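Local coordinates for protein TRAP dicarboxylate transporter, DctP subunit (Sulfurospirillum deleyianum, PDB 4OVS) that probably captures succinate and related dicarboxylates in the periplasm, as the solute-binding subunit of a TRAP transport system, at residues S92-L97 with G235-M240; K113-K118 with K326-V331; D141-G146 with E265-E270. All blocks are in the same frame, centred on the assembly; numbering follows the deposited sequence.

Interaction 1: S92-L97 with G235-M240. With SIN (succinic acid), chain C.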
loop_
_atom_site.group_PDB
_atom_site.type_symbol
_atom_site.label_atom_id
_atom_site.label_comp_id
_atom_site.label_asym_id
_atom_site.label_seq_id
_atom_site.Cartn_x
_atom_site.Cartn_y
_atom_site.Cartn_z
ATOM N N SER A 92 1.928 -5.903 -1.902
ATOM C CA SER A 92 1.791 -7.173 -1.150
ATOM C C SER A 92 0.617 -8.014 -1.637
ATOM O O SER A 92 0.644 -9.237 -1.557
ATOM C CB SER A 92 1.546 -6.913 0.349
ATOM O OG SER A 92 2.658 -6.307 0.998
ATOM N N LYS A 93 -0.423 -7.346 -2.112
ATOM C CA LYS A 93 -1.649 -7.987 -2.499
ATOM C C LYS A 93 -1.457 -8.809 -3.788
ATOM O O LYS A 93 -2.245 -9.684 -4.075
ATOM C CB LYS A 93 -2.749 -6.944 -2.683
ATOM C CG LYS A 93 -2.991 -6.035 -1.488
ATOM C CD LYS A 93 -3.717 -6.708 -0.340
ATOM C CE LYS A 93 -3.436 -6.012 1.002
ATOM N NZ LYS A 93 -4.060 -4.686 1.160
ATOM N N PHE A 94 -0.389 -8.536 -4.533
ATOM C CA PHE A 94 -0.070 -9.263 -5.764
ATOM C C PHE A 94 0.854 -10.463 -5.560
ATOM O O PHE A 94 1.117 -11.234 -6.492
ATOM C CB PHE A 94 0.637 -8.327 -6.760
ATOM C CG PHE A 94 -0.251 -7.235 -7.336
ATOM C CD1 PHE A 94 -1.002 -7.459 -8.483
ATOM C CD2 PHE A 94 -0.317 -5.987 -6.737
ATOM C CE1 PHE A 94 -1.793 -6.479 -9.021
ATOM C CE2 PHE A 94 -1.123 -4.982 -7.276
ATOM C CZ PHE A 94 -1.857 -5.225 -8.405
ATOM N N THR A 95 1.379 -10.620 -4.358
ATOM C CA THR A 95 2.509 -11.528 -4.188
ATOM C C THR A 95 2.183 -13.018 -4.331
ATOM O O THR A 95 3.088 -13.811 -4.516
ATOM C CB THR A 95 3.289 -11.241 -2.876
ATOM O OG1 THR A 95 2.484 -11.535 -1.720
ATOM C CG2 THR A 95 3.753 -9.756 -2.851
ATOM N N SER A 96 0.911 -13.401 -4.277
ATOM C CA SER A 96 0.573 -14.782 -4.580
ATOM C C SER A 96 0.530 -15.051 -6.098
ATOM O O SER A 96 0.878 -16.130 -6.513
ATOM C CB SER A 96 -0.736 -15.217 -3.918
ATOM O OG SER A 96 -1.862 -14.536 -4.446
ATOM N N LEU A 97 0.100 -14.076 -6.905
ATOM C CA LEU A 97 0.080 -14.170 -8.368
ATOM C C LEU A 97 1.456 -13.938 -8.953
ATOM O O LEU A 97 1.853 -14.586 -9.930
ATOM C CB LEU A 97 -0.849 -13.086 -8.941
ATOM C CG LEU A 97 -2.240 -13.163 -8.327
ATOM C CD1 LEU A 97 -3.153 -12.070 -8.851
ATOM C CD2 LEU A 97 -2.838 -14.527 -8.570
ATOM N N GLY A 235 3.116 0.913 -1.491
ATOM C CA GLY A 235 2.613 1.579 -2.685
ATOM C C GLY A 235 1.658 0.667 -3.454
ATOM O O GLY A 235 1.502 -0.488 -3.096
ATOM N N TYR A 236 1.090 1.187 -4.541
ATOM C CA TYR A 236 0.017 0.527 -5.266
ATOM C C TYR A 236 0.307 0.419 -6.785
ATOM O O TYR A 236 1.028 1.228 -7.349
ATOM C CB TYR A 236 -1.246 1.355 -5.093
ATOM C CG TYR A 236 -1.543 1.831 -3.680
ATOM C CD1 TYR A 236 -2.059 0.950 -2.742
ATOM C CD2 TYR A 236 -1.339 3.161 -3.288
ATOM C CE1 TYR A 236 -2.355 1.339 -1.443
ATOM C CE2 TYR A 236 -1.655 3.574 -1.968
ATOM C CZ TYR A 236 -2.175 2.651 -1.070
ATOM O OH TYR A 236 -2.464 2.965 0.229
ATOM N N LEU A 237 -0.276 -0.586 -7.430
ATOM C CA LEU A 237 -0.276 -0.692 -8.885
ATOM C C LEU A 237 -1.735 -0.673 -9.302
ATOM O O LEU A 237 -2.544 -1.486 -8.838
ATOM C CB LEU A 237 0.403 -1.953 -9.364
ATOM C CG LEU A 237 0.233 -2.173 -10.882
ATOM C CD1 LEU A 237 0.927 -1.102 -11.695
ATOM C CD2 LEU A 237 0.730 -3.523 -11.268
ATOM N N VAL A 238 -2.099 0.307 -10.100
ATOM C CA VAL A 238 -3.470 0.397 -10.617
ATOM C C VAL A 238 -3.630 -0.699 -11.647
ATOM O O VAL A 238 -2.784 -0.849 -12.555
ATOM C CB VAL A 238 -3.731 1.782 -11.247
ATOM C CG1 VAL A 238 -5.141 1.909 -11.829
ATOM C CG2 VAL A 238 -3.502 2.874 -10.232
ATOM N N ILE A 239 -4.690 -1.485 -11.476
ATOM C CA ILE A 239 -5.057 -2.509 -12.434
ATOM C C ILE A 239 -6.504 -2.463 -12.880
ATOM O O ILE A 239 -7.379 -1.980 -12.165
ATOM C CB ILE A 239 -4.821 -3.919 -11.924
ATOM C CG1 ILE A 239 -5.525 -4.106 -10.578
ATOM C CG2 ILE A 239 -3.324 -4.203 -11.827
ATOM C CD1 ILE A 239 -5.570 -5.531 -10.176
HETATM N N MSE A 240 -6.748 -3.004 -14.068
HETATM C CA MSE A 240 -8.095 -3.088 -14.591
HETATM C C MSE A 240 -8.464 -4.522 -14.930
HETATM O O MSE A 240 -7.604 -5.377 -15.130
HETATM C CB MSE A 240 -8.283 -2.200 -15.818
HETATM C CG MSE A 240 -7.902 -0.780 -15.681
HETATM SE SE MSE A 240 -8.707 0.370 -17.081
HETATM C CE MSE A 240 -7.576 -0.139 -18.620
HETATM C C1 SIN C . -2.898 -2.540 3.982
HETATM O O1 SIN C . -3.464 -3.646 3.750
HETATM O O2 SIN C . -2.278 -2.281 5.036
HETATM C C2 SIN C . -2.885 -1.500 2.885
HETATM C C3 SIN C . -4.279 -0.976 2.571
HETATM C C4 SIN C . -4.070 -0.009 1.429
HETATM O O3 SIN C . -4.499 -0.256 0.268
HETATM O O4 SIN C . -3.428 1.040 1.671
#

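Interaction 2: K113-K118 with K326-V331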
loop_
_atom_site.group_PDB
_atom_site.type_symbol
_atom_site.label_atom_id
_atom_site.label_comp_id
_atom_site.label_asym_id
_atom_site.label_seq_id
_atom_site.Cartn_x
_atom_site.Cartn_y
_atom_site.Cartn_z
ATOM N N LYS A 113 12.254 8.704 -1.514
ATOM C CA LYS A 113 11.283 8.753 -2.591
ATOM C C LYS A 113 11.951 8.932 -3.933
ATOM O O LYS A 113 11.427 8.507 -4.968
ATOM C CB LYS A 113 10.290 9.900 -2.386
ATOM C CG LYS A 113 9.333 9.706 -1.219
ATOM C CD LYS A 113 8.239 8.716 -1.544
ATOM C CE LYS A 113 7.278 8.516 -0.367
ATOM N NZ LYS A 113 6.117 9.464 -0.314
ATOM N N ASP A 114 13.096 9.605 -3.937
ATOM C CA ASP A 114 13.837 9.785 -5.166
ATOM C C ASP A 114 14.221 8.402 -5.695
ATOM O O ASP A 114 14.061 8.096 -6.875
ATOM C CB ASP A 114 15.083 10.651 -4.890
ATOM C CG ASP A 114 15.995 10.769 -6.095
ATOM O OD1 ASP A 114 15.700 11.592 -6.999
ATOM O OD2 ASP A 114 17.025 10.055 -6.126
ATOM N N HIS A 115 14.754 7.567 -4.807
ATOM C CA HIS A 115 15.117 6.209 -5.178
ATOM C C HIS A 115 13.894 5.465 -5.724
ATOM O O HIS A 115 13.931 4.914 -6.821
ATOM C CB HIS A 115 15.695 5.466 -3.974
ATOM C CG HIS A 115 16.213 4.102 -4.308
ATOM N ND1 HIS A 115 16.223 3.055 -3.408
ATOM C CD2 HIS A 115 16.717 3.606 -5.461
ATOM C CE1 HIS A 115 16.727 1.981 -3.990
ATOM N NE2 HIS A 115 17.050 2.295 -5.231
ATOM N N LEU A 116 12.808 5.479 -4.952
ATOM C CA LEU A 116 11.568 4.786 -5.292
ATOM C C LEU A 116 11.079 5.075 -6.704
ATOM O O LEU A 116 10.806 4.179 -7.515
ATOM C CB LEU A 116 10.474 5.225 -4.312
ATOM C CG LEU A 116 9.079 4.630 -4.518
ATOM C CD1 LEU A 116 9.134 3.205 -4.071
ATOM C CD2 LEU A 116 7.952 5.349 -3.751
ATOM N N TYR A 117 10.925 6.351 -7.009
ATOM C CA TYR A 117 10.340 6.710 -8.285
ATOM C C TYR A 117 11.259 6.328 -9.481
ATOM O O TYR A 117 10.769 5.969 -10.552
ATOM C CB TYR A 117 9.986 8.187 -8.298
ATOM C CG TYR A 117 8.687 8.481 -7.593
ATOM C CD1 TYR A 117 7.504 7.891 -8.012
ATOM C CD2 TYR A 117 8.637 9.341 -6.498
ATOM C CE1 TYR A 117 6.308 8.153 -7.372
ATOM C CE2 TYR A 117 7.433 9.606 -5.858
ATOM C CZ TYR A 117 6.295 9.027 -6.299
ATOM O OH TYR A 117 5.110 9.275 -5.655
ATOM N N LYS A 118 12.579 6.381 -9.277
ATOM C CA LYS A 118 13.515 5.926 -10.290
ATOM C C LYS A 118 13.348 4.434 -10.538
ATOM O O LYS A 118 13.557 3.961 -11.646
ATOM C CB LYS A 118 14.959 6.224 -9.885
ATOM C CG LYS A 118 15.381 7.698 -10.071
ATOM C CD LYS A 118 16.853 7.904 -9.733
ATOM C CE LYS A 118 17.207 9.402 -9.561
ATOM N NZ LYS A 118 18.576 9.664 -9.002
ATOM N N LYS A 326 19.451 -6.771 -6.512
ATOM C CA LYS A 326 20.690 -6.012 -6.709
ATOM C C LYS A 326 20.505 -4.846 -7.671
ATOM O O LYS A 326 21.067 -3.772 -7.465
ATOM C CB LYS A 326 21.841 -6.928 -7.178
ATOM C CG LYS A 326 22.530 -7.665 -6.026
ATOM C CD LYS A 326 23.686 -8.558 -6.476
ATOM C CE LYS A 326 24.023 -9.605 -5.399
ATOM N NZ LYS A 326 24.118 -9.047 -3.992
ATOM N N LYS A 327 19.715 -5.056 -8.713
ATOM C CA LYS A 327 19.348 -3.973 -9.612
ATOM C C LYS A 327 18.721 -2.823 -8.844
ATOM O O LYS A 327 19.059 -1.667 -9.071
ATOM C CB LYS A 327 18.344 -4.462 -10.643
ATOM C CG LYS A 327 18.759 -4.192 -12.080
ATOM C CD LYS A 327 17.696 -4.633 -13.081
ATOM C CE LYS A 327 17.591 -6.136 -13.145
ATOM N NZ LYS A 327 17.717 -6.636 -14.564
ATOM N N VAL A 328 17.783 -3.144 -7.952
ATOM C CA VAL A 328 17.156 -2.113 -7.131
ATOM C C VAL A 328 18.183 -1.440 -6.258
ATOM O O VAL A 328 18.210 -0.225 -6.173
ATOM C CB VAL A 328 16.062 -2.647 -6.220
ATOM C CG1 VAL A 328 15.597 -1.528 -5.292
ATOM C CG2 VAL A 328 14.901 -3.153 -7.040
ATOM N N GLN A 329 19.051 -2.211 -5.619
ATOM C CA GLN A 329 20.039 -1.604 -4.725
ATOM C C GLN A 329 21.007 -0.704 -5.478
ATOM O O GLN A 329 21.525 0.246 -4.918
ATOM C CB GLN A 329 20.792 -2.676 -3.961
ATOM C CG GLN A 329 19.887 -3.401 -2.970
ATOM C CD GLN A 329 20.586 -4.548 -2.275
ATOM O OE1 GLN A 329 21.026 -5.507 -2.913
ATOM N NE2 GLN A 329 20.695 -4.455 -0.961
ATOM N N ALA A 330 21.210 -0.981 -6.763
ATOM C CA ALA A 330 22.164 -0.226 -7.572
ATOM C C ALA A 330 21.619 1.087 -8.143
ATOM O O ALA A 330 22.389 1.890 -8.679
ATOM C CB ALA A 330 22.705 -1.111 -8.717
ATOM N N VAL A 331 20.309 1.319 -8.039
ATOM C CA VAL A 331 19.726 2.484 -8.699
ATOM C C VAL A 331 20.114 3.728 -7.941
ATOM O O VAL A 331 19.738 3.905 -6.776
ATOM C CB VAL A 331 18.194 2.421 -8.785
ATOM C CG1 VAL A 331 17.637 3.775 -9.190
ATOM C CG2 VAL A 331 17.759 1.346 -9.775
#

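Interaction 3: D141-G146 with E265-E270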
loop_
_atom_site.group_PDB
_atom_site.type_symbol
_atom_site.label_atom_id
_atom_site.label_comp_id
_atom_site.label_asym_id
_atom_site.label_seq_id
_atom_site.Cartn_x
_atom_site.Cartn_y
_atom_site.Cartn_z
ATOM N N ASP A 141 -0.559 2.274 -13.875
ATOM C CA ASP A 141 0.504 3.077 -13.255
ATOM C C ASP A 141 0.769 2.738 -11.780
ATOM O O ASP A 141 -0.088 2.242 -11.105
ATOM C CB ASP A 141 0.089 4.547 -13.178
ATOM C CG ASP A 141 0.064 5.239 -14.509
ATOM O OD1 ASP A 141 1.104 5.171 -15.222
ATOM O OD2 ASP A 141 -0.996 5.875 -14.822
ATOM N N TYR A 142 1.940 3.098 -11.272
ATOM C CA TYR A 142 2.167 3.043 -9.845
ATOM C C TYR A 142 1.746 4.319 -9.132
ATOM O O TYR A 142 2.016 5.440 -9.626
ATOM C CB TYR A 142 3.638 2.808 -9.555
ATOM C CG TYR A 142 4.168 1.477 -10.045
ATOM C CD1 TYR A 142 3.877 0.325 -9.365
ATOM C CD2 TYR A 142 4.989 1.386 -11.152
ATOM C CE1 TYR A 142 4.370 -0.896 -9.769
ATOM C CE2 TYR A 142 5.485 0.145 -11.581
ATOM C CZ TYR A 142 5.176 -0.991 -10.873
ATOM O OH TYR A 142 5.655 -2.245 -11.263
ATOM N N TRP A 143 1.111 4.110 -7.969
ATOM C CA TRP A 143 0.711 5.143 -6.999
ATOM C C TRP A 143 1.452 4.975 -5.673
ATOM O O TRP A 143 1.869 3.870 -5.346
ATOM C CB TRP A 143 -0.780 5.052 -6.738
ATOM C CG TRP A 143 -1.683 5.572 -7.807
ATOM C CD1 TRP A 143 -1.350 5.888 -9.089
ATOM C CD2 TRP A 143 -3.090 5.782 -7.696
ATOM N NE1 TRP A 143 -2.467 6.341 -9.765
ATOM C CE2 TRP A 143 -3.546 6.285 -8.928
ATOM C CE3 TRP A 143 -4.019 5.640 -6.643
ATOM C CZ2 TRP A 143 -4.878 6.657 -9.145
ATOM C CZ3 TRP A 143 -5.309 6.017 -6.860
ATOM C CH2 TRP A 143 -5.735 6.529 -8.093
ATOM N N ASP A 144 1.591 6.078 -4.899
ATOM C CA ASP A 144 2.416 6.158 -3.687
ATOM C C ASP A 144 1.482 6.176 -2.454
ATOM O O ASP A 144 0.435 6.817 -2.504
ATOM C CB ASP A 144 3.147 7.513 -3.683
ATOM C CG ASP A 144 4.098 7.681 -2.531
ATOM O OD1 ASP A 144 4.451 6.699 -1.844
ATOM O OD2 ASP A 144 4.541 8.843 -2.316
ATOM N N ALA A 145 1.857 5.469 -1.403
ATOM C CA ALA A 145 1.265 5.693 -0.087
ATOM C C ALA A 145 2.305 6.345 0.780
ATOM O O ALA A 145 2.218 7.520 1.015
ATOM C CB ALA A 145 0.709 4.380 0.569
ATOM N N GLY A 146 3.281 5.562 1.254
ATOM C CA GLY A 146 4.395 6.093 1.974
ATOM C C GLY A 146 5.156 4.997 2.684
ATOM O O GLY A 146 4.810 3.823 2.609
ATOM N N GLU A 265 -0.685 11.530 -11.695
ATOM C CA GLU A 265 0.151 12.742 -11.419
ATOM C C GLU A 265 -0.394 13.425 -10.151
ATOM O O GLU A 265 0.362 13.806 -9.259
ATOM C CB GLU A 265 0.107 13.718 -12.597
ATOM C CG GLU A 265 0.404 15.189 -12.187
ATOM C CD GLU A 265 0.415 16.186 -13.361
ATOM O OE1 GLU A 265 -0.597 16.250 -14.123
ATOM O OE2 GLU A 265 1.440 16.919 -13.501
ATOM N N TYR A 266 -1.720 13.511 -10.065
ATOM C CA TYR A 266 -2.394 14.171 -8.948
ATOM C C TYR A 266 -2.214 13.384 -7.644
ATOM O O TYR A 266 -1.885 13.942 -6.612
ATOM C CB TYR A 266 -3.869 14.329 -9.265
ATOM C CG TYR A 266 -4.657 14.770 -8.082
ATOM C CD1 TYR A 266 -4.501 16.042 -7.583
ATOM C CD2 TYR A 266 -5.564 13.930 -7.472
ATOM C CE1 TYR A 266 -5.220 16.478 -6.472
ATOM C CE2 TYR A 266 -6.295 14.346 -6.370
ATOM C CZ TYR A 266 -6.120 15.622 -5.880
ATOM O OH TYR A 266 -6.803 16.077 -4.778
ATOM N N GLU A 267 -2.419 12.081 -7.700
ATOM C CA GLU A 267 -2.204 11.228 -6.537
ATOM C C GLU A 267 -0.825 11.345 -5.956
ATOM O O GLU A 267 -0.686 11.398 -4.742
ATOM C CB GLU A 267 -2.501 9.763 -6.848
ATOM C CG GLU A 267 -2.630 8.893 -5.684
ATOM C CD GLU A 267 -1.331 8.320 -5.084
ATOM O OE1 GLU A 267 -0.249 8.313 -5.741
ATOM O OE2 GLU A 267 -1.439 7.838 -3.903
ATOM N N ARG A 268 0.196 11.405 -6.797
ATOM C CA ARG A 268 1.543 11.427 -6.276
ATOM C C ARG A 268 1.847 12.790 -5.617
ATOM O O ARG A 268 2.637 12.851 -4.693
ATOM C CB ARG A 268 2.585 11.047 -7.296
ATOM C CG ARG A 268 2.388 9.678 -7.938
ATOM C CD ARG A 268 3.420 9.494 -9.038
ATOM N NE ARG A 268 3.434 8.142 -9.586
ATOM C CZ ARG A 268 4.397 7.666 -10.379
ATOM N NH1 ARG A 268 5.440 8.413 -10.698
ATOM N NH2 ARG A 268 4.327 6.437 -10.860
ATOM N N LYS A 269 1.207 13.863 -6.079
ATOM C CA LYS A 269 1.366 15.178 -5.465
ATOM C C LYS A 269 0.712 15.157 -4.067
ATOM O O LYS A 269 1.331 15.554 -3.096
ATOM C CB LYS A 269 0.774 16.248 -6.405
ATOM C CG LYS A 269 1.654 16.524 -7.647
ATOM C CD LYS A 269 0.881 17.394 -8.654
ATOM C CE LYS A 269 1.574 17.558 -9.967
ATOM N NZ LYS A 269 2.842 18.285 -9.888
ATOM N N GLU A 270 -0.499 14.597 -3.959
ATOM C CA GLU A 270 -1.178 14.508 -2.696
ATOM C C GLU A 270 -0.343 13.658 -1.739
ATOM O O GLU A 270 -0.224 13.968 -0.577
ATOM C CB GLU A 270 -2.587 13.913 -2.849
ATOM C CG GLU A 270 -3.632 14.888 -3.440
ATOM C CD GLU A 270 -4.092 15.998 -2.468
ATOM O OE1 GLU A 270 -4.824 16.900 -2.931
ATOM O OE2 GLU A 270 -3.759 15.974 -1.260
HETATM O O HOH W 1 4.847 11.206 -4.144
#

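Interaction 1: S92-L97 with G235-M240
F94 drives the edge of its ring against strand 235-240, while K93 and Y236 meet indirectly, through the bound succinate. Y236 is the first residue of the strand to take part, and it touches the ligand rather than the other segment. Y236 OH donates to succinate O4 at 2.6 Å. C4 of the ligand lies in the plane of the phenol, at the ring's edge. The lysine grips the other carboxylate, K93 NZ standing 2.9 Å from O1. A lysine and a phenol suit the two ends of what is probably a dianion, and K40, R169 and N213 complete this ligand site, the cleft of a periplasmic solute-binding protein of family 7. L237 follows, its CB directed toward F94. L237 CB touches F94 CE2 at 4.0 Å, and its backbone O lies near the plane of the ring, 3.8 Å from F94 CZ. With F94 CG anti to the carbonyl carbon (chi1 -69°), the ring spans the distance between backbones whose nearest CA atoms, of F94 and L237, are 9.1 Å apart. I239 offers its branch methyl CG2, 3.9 Å from F94 CZ, and the end of its longer arm, CD1, near CE1. M76 and V132 add to this apolar packing.

Interaction 2: K113-K118 with K326-V331
H115 and V331 bring the two backbones nearest, with CA atoms 6.9 Å apart, where the first turn of helix 113-120 faces the C-terminal end of helix 317-330. The chain turns aside at V331, whose N donates to V328 O at 3.2 Å. That carbonyl accepts a second hydrogen bond, from H115 NE2 at 2.9 Å. The two donors approach from opposite faces of the carbonyl plane, and the imidazole bond is somewhat bent, with an angle of 144° at the hydrogen. Histidine suits this place because it has two nitrogens at different points of its edge: V328 O lies in the plane of the imidazole beyond NE2, while ND1 is hydrogen-bonded to the backbone N of R111, a pairing that probably favours a neutral ring with its proton on NE2. With CG anti to the backbone N (chi1 -174°), the ring swings across to helix 317-330 although the CB of H115 does not point there.

Two valines frame the ring. V328 CG1 packs at 3.9 Å from H115 CE1, and V331 CB lies in the ring plane at 3.7 Å from NE2. V331 CG1 then reaches K118 CB at 3.7 Å, so the aliphatic root of the lysine serves as apolar surface. The extended remainder of K118 carries NZ to the carboxylate terminus of K332, and NZ also forms a salt bridge with D114 OD2 at 3.3 Å, its hydrogen bond weak. R111 also binds V331 O. A side-chain donor on a carbonyl of the last helical turn, backed by valine packing, joins the end of helix 317-330 to the start of helix 113-120 in this solute-binding protein, away from the succinate site.

Interaction 3: D141-G146 with E265-E270
E267 and R268 reach from the long helix 253-289 to strand 141-146, a helix packed on a sheet in a solute-binding protein's alpha/beta fold; the axes of strand 141-146 and helix segment 265-270 run nearly parallel, 15° apart, and approach to 7.5 Å. Three hydrogen bonds cross the contact. R268 grips Y142 O side-on with two nitrogens, NH2 at 2.8 Å and NE at 3.1 Å, and the carbonyl oxygen lies in the guanidinium plane. The R268 chain, extended from CG to NE, suits arginine to this span, and NH1 salt-bridges D121. E267 OE1 takes the D144 amide N on its syn side at 3.0 Å, somewhat out of the carboxylate plane.

Apolar contact comes from the same glutamate: with CG anti to the backbone N (chi1 -166°), CG lies over one face of W143, offset toward the rim, a CH-pi contact, and the bend at chi2 turns the carboxylate to the strand. An alanine here would lack CG and the carboxylate and would probably leave D144 N without its acceptor and open a gap over the indole.

Water completes the join: while D144 OD1 is hydrogen-bonded to Y233 OH, one molecule donates to D144 OD2 at 3.0 Å and to R268 O at 2.8 Å.

In the fold
Strands 233-241 and 137-152 are antiparallel neighbours in one sheet, and they tie interaction 1 to interaction 3: Y236 pairs with W143 and V238 with D141, though the two contact centres are about 15 Å apart. Interaction 2 lies on the flank, with its centre about 19 Å from that of interaction 1 and about 17 Å from that of interaction 3; it meets the latter through K113, whose NZ forms a salt bridge with D144, and through Y117. Along the chain, interaction 1 crosses both others, whereas interaction 3 is nested within the loop closed by interaction 2. Interactions 1 and 3 thus share the sheet that brings Y236 to the succinate, and interaction 2 borders it.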